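Local atomic coordinates of fiber (Human adenovirus 26, PDB entry 6FJP), a protein that forms the capsid spike of the virion, whose trimeric knob domain, the part described here, probably attaches the virus to host receptors during entry. Residues S11-M16 with S75-D80; T134-I139 with K164-Q169. All coordinates share one frame; numbering follows the deposited sequence.

Contact 1: S11-M16 with S75-D80; sequences SPNCKM and SSLSKD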
loop_
_atom_site.group_PDB
_atom_site.type_symbol
_atom_site.label_atom_id
_atom_site.label_comp_id
_atom_site.label_asym_id
_atom_site.label_seq_id
_atom_site.Cartn_x
_atom_site.Cartn_y
_atom_site.Cartn_z
ATOM N N SER A 11 10.840 18.620 13.074
ATOM C CA SER A 11 10.409 19.714 13.904
ATOM C C SER A 11 8.945 19.536 14.289
ATOM O O SER A 11 8.113 19.352 13.412
ATOM C CB SER A 11 10.568 21.004 13.140
ATOM O OG SER A 11 10.125 22.105 13.905
ATOM N N PRO A 12 8.632 19.640 15.605
ATOM C CA PRO A 12 7.281 19.256 16.054
ATOM C C PRO A 12 6.214 20.085 15.378
ATOM O O PRO A 12 6.345 21.279 15.209
ATOM C CB PRO A 12 7.272 19.424 17.556
ATOM C CG PRO A 12 8.597 19.960 17.898
ATOM C CD PRO A 12 9.517 19.933 16.730
ATOM N N ASN A 13 5.155 19.419 15.035
ATOM C CA ASN A 13 4.046 20.020 14.284
ATOM C C ASN A 13 2.696 19.517 14.735
ATOM O O ASN A 13 1.678 19.848 14.107
ATOM C CB ASN A 13 4.198 19.800 12.786
ATOM C CG ASN A 13 4.160 18.341 12.402
ATOM O OD1 ASN A 13 3.970 17.450 13.246
ATOM N ND2 ASN A 13 4.256 18.055 11.095
ATOM N N CYS A 14 2.608 18.706 15.798
ATOM C CA CYS A 14 1.424 17.944 16.061
ATOM C C CYS A 14 1.252 17.735 17.566
ATOM O O CYS A 14 2.199 17.792 18.326
ATOM C CB CYS A 14 1.582 16.592 15.332
ATOM S SG CYS A 14 0.178 15.481 15.365
ATOM N N LYS A 15 -0.027 17.497 17.951
ATOM C CA LYS A 15 -0.405 17.189 19.331
ATOM C C LYS A 15 -0.845 15.734 19.451
ATOM O O LYS A 15 -1.848 15.327 18.867
ATOM C CB LYS A 15 -1.567 18.073 19.763
ATOM C CG LYS A 15 -2.150 17.699 21.134
ATOM C CD LYS A 15 -3.180 18.699 21.595
ATOM C CE LYS A 15 -3.764 18.318 22.928
ATOM N NZ LYS A 15 -4.927 19.135 23.312
ATOM N N MET A 16 -0.085 14.961 20.221
ATOM C CA MET A 16 -0.539 13.619 20.684
ATOM C C MET A 16 -1.211 13.815 22.032
ATOM O O MET A 16 -2.367 13.400 22.168
ATOM C CB MET A 16 0.633 12.638 20.781
ATOM C CG MET A 16 1.194 12.247 19.439
ATOM S SD MET A 16 2.536 11.077 19.516
ATOM C CE MET A 16 1.657 9.605 20.012
ATOM N N SER A 75 -7.403 21.525 14.074
ATOM C CA SER A 75 -6.742 20.248 13.816
ATOM C C SER A 75 -5.610 19.976 14.829
ATOM O O SER A 75 -5.089 20.868 15.449
ATOM C CB SER A 75 -6.177 20.234 12.416
ATOM O OG SER A 75 -7.210 20.404 11.432
ATOM N N SER A 76 -5.258 18.693 14.909
ATOM C CA SER A 76 -4.090 18.264 15.693
ATOM C C SER A 76 -2.785 18.704 15.088
ATOM O O SER A 76 -1.759 18.802 15.808
ATOM C CB SER A 76 -4.041 16.733 15.702
ATOM O OG SER A 76 -5.238 16.151 16.232
ATOM N N LEU A 77 -2.772 18.853 13.786
ATOM C CA LEU A 77 -1.593 19.277 12.997
ATOM C C LEU A 77 -1.574 20.790 12.858
ATOM O O LEU A 77 -2.622 21.369 12.540
ATOM C CB LEU A 77 -1.669 18.637 11.613
ATOM C CG LEU A 77 -0.610 19.034 10.585
ATOM C CD1 LEU A 77 0.794 18.651 11.035
ATOM C CD2 LEU A 77 -0.902 18.431 9.227
ATOM N N SER A 78 -0.436 21.416 13.070
ATOM C CA SER A 78 -0.263 22.864 12.845
ATOM C C SER A 78 -0.210 23.184 11.348
ATOM O O SER A 78 0.423 22.474 10.523
ATOM C CB SER A 78 1.052 23.290 13.454
ATOM O OG SER A 78 1.446 24.575 12.975
ATOM N N LYS A 79 -0.843 24.326 11.030
ATOM C CA LYS A 79 -0.903 24.837 9.663
ATOM C C LYS A 79 0.425 25.345 9.145
ATOM O O LYS A 79 0.651 25.462 7.931
ATOM C CB LYS A 79 -1.912 25.968 9.612
ATOM C CG LYS A 79 -3.333 25.436 9.714
ATOM C CD LYS A 79 -4.391 26.494 9.901
ATOM C CE LYS A 79 -4.314 27.497 8.753
ATOM N NZ LYS A 79 -4.737 26.896 7.448
ATOM N N ASP A 80 1.303 25.649 10.063
ATOM C CA ASP A 80 2.506 26.395 9.697
ATOM C C ASP A 80 3.422 25.793 8.575
ATOM O O ASP A 80 3.882 26.553 7.677
ATOM C CB ASP A 80 3.397 26.618 10.913
ATOM C CG ASP A 80 2.766 27.464 11.969
ATOM O OD1 ASP A 80 1.713 28.071 11.725
ATOM O OD2 ASP A 80 3.347 27.531 13.060
HETATM O O HOH W 1 -4.538 15.988 18.831
#
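The flat amide of Asn13 is met on one face by the methyl CD1 of Leu77. Leu77 CD1 lies 3.5 Å from Asn13 ND2 and 3.6 Å from Asn13 CG, with Asn13 OD1 and CB only slightly farther, the near-equal spacing expected of a methyl lying over the plane. With chi1 at 63° the Asn13 amide is tucked over its own main chain, turning one face to Leu77, and Leu24 N holds Asn13 OD1. Leu77 CB points away from 11-16, and the branch ending in CD1 makes the contact. Behind this packing, Cys14 and Leu77 form a single antiparallel bridge of the non-hydrogen-bonded kind, their CA atoms 4.5 Å apart, which ties the AB loop of the adenovirus knob to the loop following strand 58-65. Two backbone bonds flank it: Ser78 N to Asn13 O at 2.8 Å, almost straight (175°), and Lys15 N to Ser76 O at 3.0 Å, more bent (145°). Asn13 and Cys14 also form a classic beta bulge opposite Ser22. A water joins Lys15 O, 2.8 Å away, to Ser76 OG, which is also bonded to Ser62 N. Beyond the bridge, Ser78 OG accepts from Asp80 N at 3.1 Å, closing an ST turn.

Contact 2: T134-I139 with K164-Q169; sequences TYQPVI and KDYSAQ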
loop_
_atom_site.group_PDB
_atom_site.type_symbol
_atom_site.label_atom_id
_atom_site.label_comp_id
_atom_site.label_asym_id
_atom_site.label_seq_id
_atom_site.Cartn_x
_atom_site.Cartn_y
_atom_site.Cartn_z
ATOM N N THR A 134 9.637 -5.708 15.248
ATOM C CA THR A 134 8.591 -6.547 14.622
ATOM C C THR A 134 7.645 -7.138 15.608
ATOM O O THR A 134 6.527 -7.524 15.201
ATOM C CB THR A 134 9.245 -7.661 13.774
ATOM O OG1 THR A 134 9.993 -8.476 14.659
ATOM C CG2 THR A 134 10.138 -7.106 12.684
ATOM N N TYR A 135 8.006 -7.205 16.862
ATOM C CA TYR A 135 7.153 -7.731 17.936
ATOM C C TYR A 135 6.303 -6.671 18.613
ATOM O O TYR A 135 5.672 -6.954 19.608
ATOM C CB TYR A 135 7.983 -8.539 18.961
ATOM C CG TYR A 135 9.087 -7.731 19.613
ATOM C CD1 TYR A 135 10.353 -7.627 19.028
ATOM C CD2 TYR A 135 8.880 -7.080 20.798
ATOM C CE1 TYR A 135 11.346 -6.878 19.633
ATOM C CE2 TYR A 135 9.873 -6.330 21.415
ATOM C CZ TYR A 135 11.124 -6.236 20.804
ATOM O OH TYR A 135 12.071 -5.485 21.436
ATOM N N GLN A 136 6.304 -5.457 18.060
ATOM C CA GLN A 136 5.578 -4.334 18.674
ATOM C C GLN A 136 4.559 -3.712 17.730
ATOM O O GLN A 136 4.631 -2.550 17.356
ATOM C CB GLN A 136 6.544 -3.267 19.190
ATOM C CG GLN A 136 7.511 -3.825 20.193
ATOM C CD GLN A 136 8.189 -2.824 21.080
ATOM O OE1 GLN A 136 8.417 -3.062 22.240
ATOM N NE2 GLN A 136 8.558 -1.680 20.522
ATOM N N PRO A 137 3.535 -4.493 17.361
ATOM C CA PRO A 137 2.492 -3.935 16.484
ATOM C C PRO A 137 1.695 -2.829 17.174
ATOM O O PRO A 137 1.433 -2.836 18.399
ATOM C CB PRO A 137 1.584 -5.129 16.278
ATOM C CG PRO A 137 1.757 -5.987 17.477
ATOM C CD PRO A 137 3.225 -5.851 17.808
ATOM N N VAL A 138 1.285 -1.891 16.343
ATOM C CA VAL A 138 0.366 -0.791 16.686
ATOM C C VAL A 138 -0.647 -0.773 15.554
ATOM O O VAL A 138 -0.271 -0.711 14.374
ATOM C CB VAL A 138 1.137 0.526 16.769
ATOM C CG1 VAL A 138 0.171 1.704 16.915
ATOM C CG2 VAL A 138 2.127 0.512 17.893
ATOM N N ILE A 139 -1.935 -0.778 15.888
ATOM C CA ILE A 139 -2.965 -0.702 14.841
ATOM C C ILE A 139 -3.047 0.735 14.377
ATOM O O ILE A 139 -3.260 1.644 15.222
ATOM C CB ILE A 139 -4.311 -1.164 15.379
ATOM C CG1 ILE A 139 -4.213 -2.592 15.947
ATOM C CG2 ILE A 139 -5.345 -1.040 14.312
ATOM C CD1 ILE A 139 -5.312 -2.888 16.974
ATOM N N LYS A 164 -0.155 -3.985 23.778
ATOM C CA LYS A 164 1.089 -4.421 24.411
ATOM C C LYS A 164 1.616 -3.290 25.307
ATOM O O LYS A 164 1.267 -2.109 25.173
ATOM C CB LYS A 164 2.093 -4.898 23.345
ATOM C CG LYS A 164 1.697 -6.221 22.693
ATOM C CD LYS A 164 2.806 -6.762 21.800
ATOM C CE LYS A 164 4.087 -6.954 22.603
ATOM N NZ LYS A 164 4.883 -8.137 22.145
ATOM N N ASP A 165 2.475 -3.659 26.243
ATOM C CA ASP A 165 2.996 -2.691 27.216
ATOM C C ASP A 165 4.229 -2.072 26.606
ATOM O O ASP A 165 5.275 -2.759 26.475
ATOM C CB ASP A 165 3.346 -3.399 28.530
ATOM C CG ASP A 165 3.849 -2.434 29.639
ATOM O OD1 ASP A 165 4.107 -1.257 29.384
ATOM O OD2 ASP A 165 3.961 -2.871 30.821
ATOM N N TYR A 166 4.126 -0.799 26.173
ATOM C CA TYR A 166 5.322 -0.147 25.619
ATOM C C TYR A 166 5.849 0.923 26.564
ATOM O O TYR A 166 6.477 1.900 26.129
ATOM C CB TYR A 166 5.042 0.423 24.213
ATOM C CG TYR A 166 4.558 -0.599 23.214
ATOM C CD1 TYR A 166 5.072 -1.927 23.164
ATOM C CD2 TYR A 166 3.590 -0.245 22.253
ATOM C CE1 TYR A 166 4.632 -2.809 22.228
ATOM C CE2 TYR A 166 3.160 -1.127 21.323
ATOM C CZ TYR A 166 3.649 -2.424 21.303
ATOM O OH TYR A 166 3.212 -3.399 20.439
ATOM N N SER A 167 5.626 0.751 27.859
ATOM C CA SER A 167 6.141 1.688 28.820
ATOM C C SER A 167 7.669 1.780 28.756
ATOM O O SER A 167 8.375 0.818 28.384
ATOM C CB SER A 167 5.646 1.336 30.225
ATOM O OG SER A 167 6.081 0.067 30.596
ATOM N N ALA A 168 8.165 2.964 29.065
ATOM C CA ALA A 168 9.559 3.351 28.987
ATOM C C ALA A 168 10.063 3.617 27.592
ATOM O O ALA A 168 11.165 4.145 27.440
ATOM C CB ALA A 168 10.474 2.378 29.730
ATOM N N GLN A 169 9.276 3.356 26.578
ATOM C CA GLN A 169 9.690 3.608 25.201
ATOM C C GLN A 169 9.178 4.935 24.721
ATOM O O GLN A 169 8.160 5.481 25.213
ATOM C CB GLN A 169 9.215 2.485 24.285
ATOM C CG GLN A 169 9.838 1.123 24.625
ATOM C CD GLN A 169 9.449 0.059 23.661
ATOM O OE1 GLN A 169 9.776 0.121 22.493
ATOM N NE2 GLN A 169 8.698 -0.955 24.156
HETATM O O HOH W 2 -0.117 -4.118 20.760
#
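Gln136, Tyr166 and Gln169 share one first torsion, CG opposite the carbonyl carbon (chi1 near -60° in each). Extended beyond CG, each glutamine chain carries its amide out from its own backbone, and the two approach from opposite directions. The result is a reciprocal pair: Gln169 NE2 donates to Gln136 OE1 at 2.9 Å, and Gln136 NE2 donates to Gln169 OE1 at 2.9 Å. The amide planes lie 27° apart; the second bond uses an in-plane lone pair of Gln169 OE1, whereas the first is somewhat tilted from the carbonyl plane of Gln136. Gln136 NE2 also donates to Leu130 O, so both its hydrogens are used. The Tyr166 ring lies alongside the Gln136 chain, its CE1 3.6 Å from Gln136 CB, and its hydroxyl donates to Pro137 O at 2.8 Å from above the carbonyl plane. Pro137 O takes a second bond from a water that in turn accepts from Lys164 N. Val138 CG2 packs on Tyr166 CE2 at 3.9 Å. The loop 164-169 thus lies against the start of strand 137-144, which pairs with strands 123-129 and 154-161; Trp162, just after the latter, stacks on the Tyr166 ring.

How the contacts relate
Contact 1 lies nearer the middle of the knob, its centre about 10 Å from that of the chain, while contact 2 is at about 20 Å; both are partly buried. The two centres are about 23 Å apart and their nearest atoms about 9 Å, so they do not touch. Contact 1 links two loops through main-chain bonds and one methyl-on-amide contact, whereas contact 2 docks a loop on a strand end largely through side chains, with amide and phenol groups supplying the donors. No other subunit touches contact 1; flanking contact 2, without touching 164-169, Thr134 packs on Ile139 of one neighbouring subunit and Ile139 on Thr134 of the other.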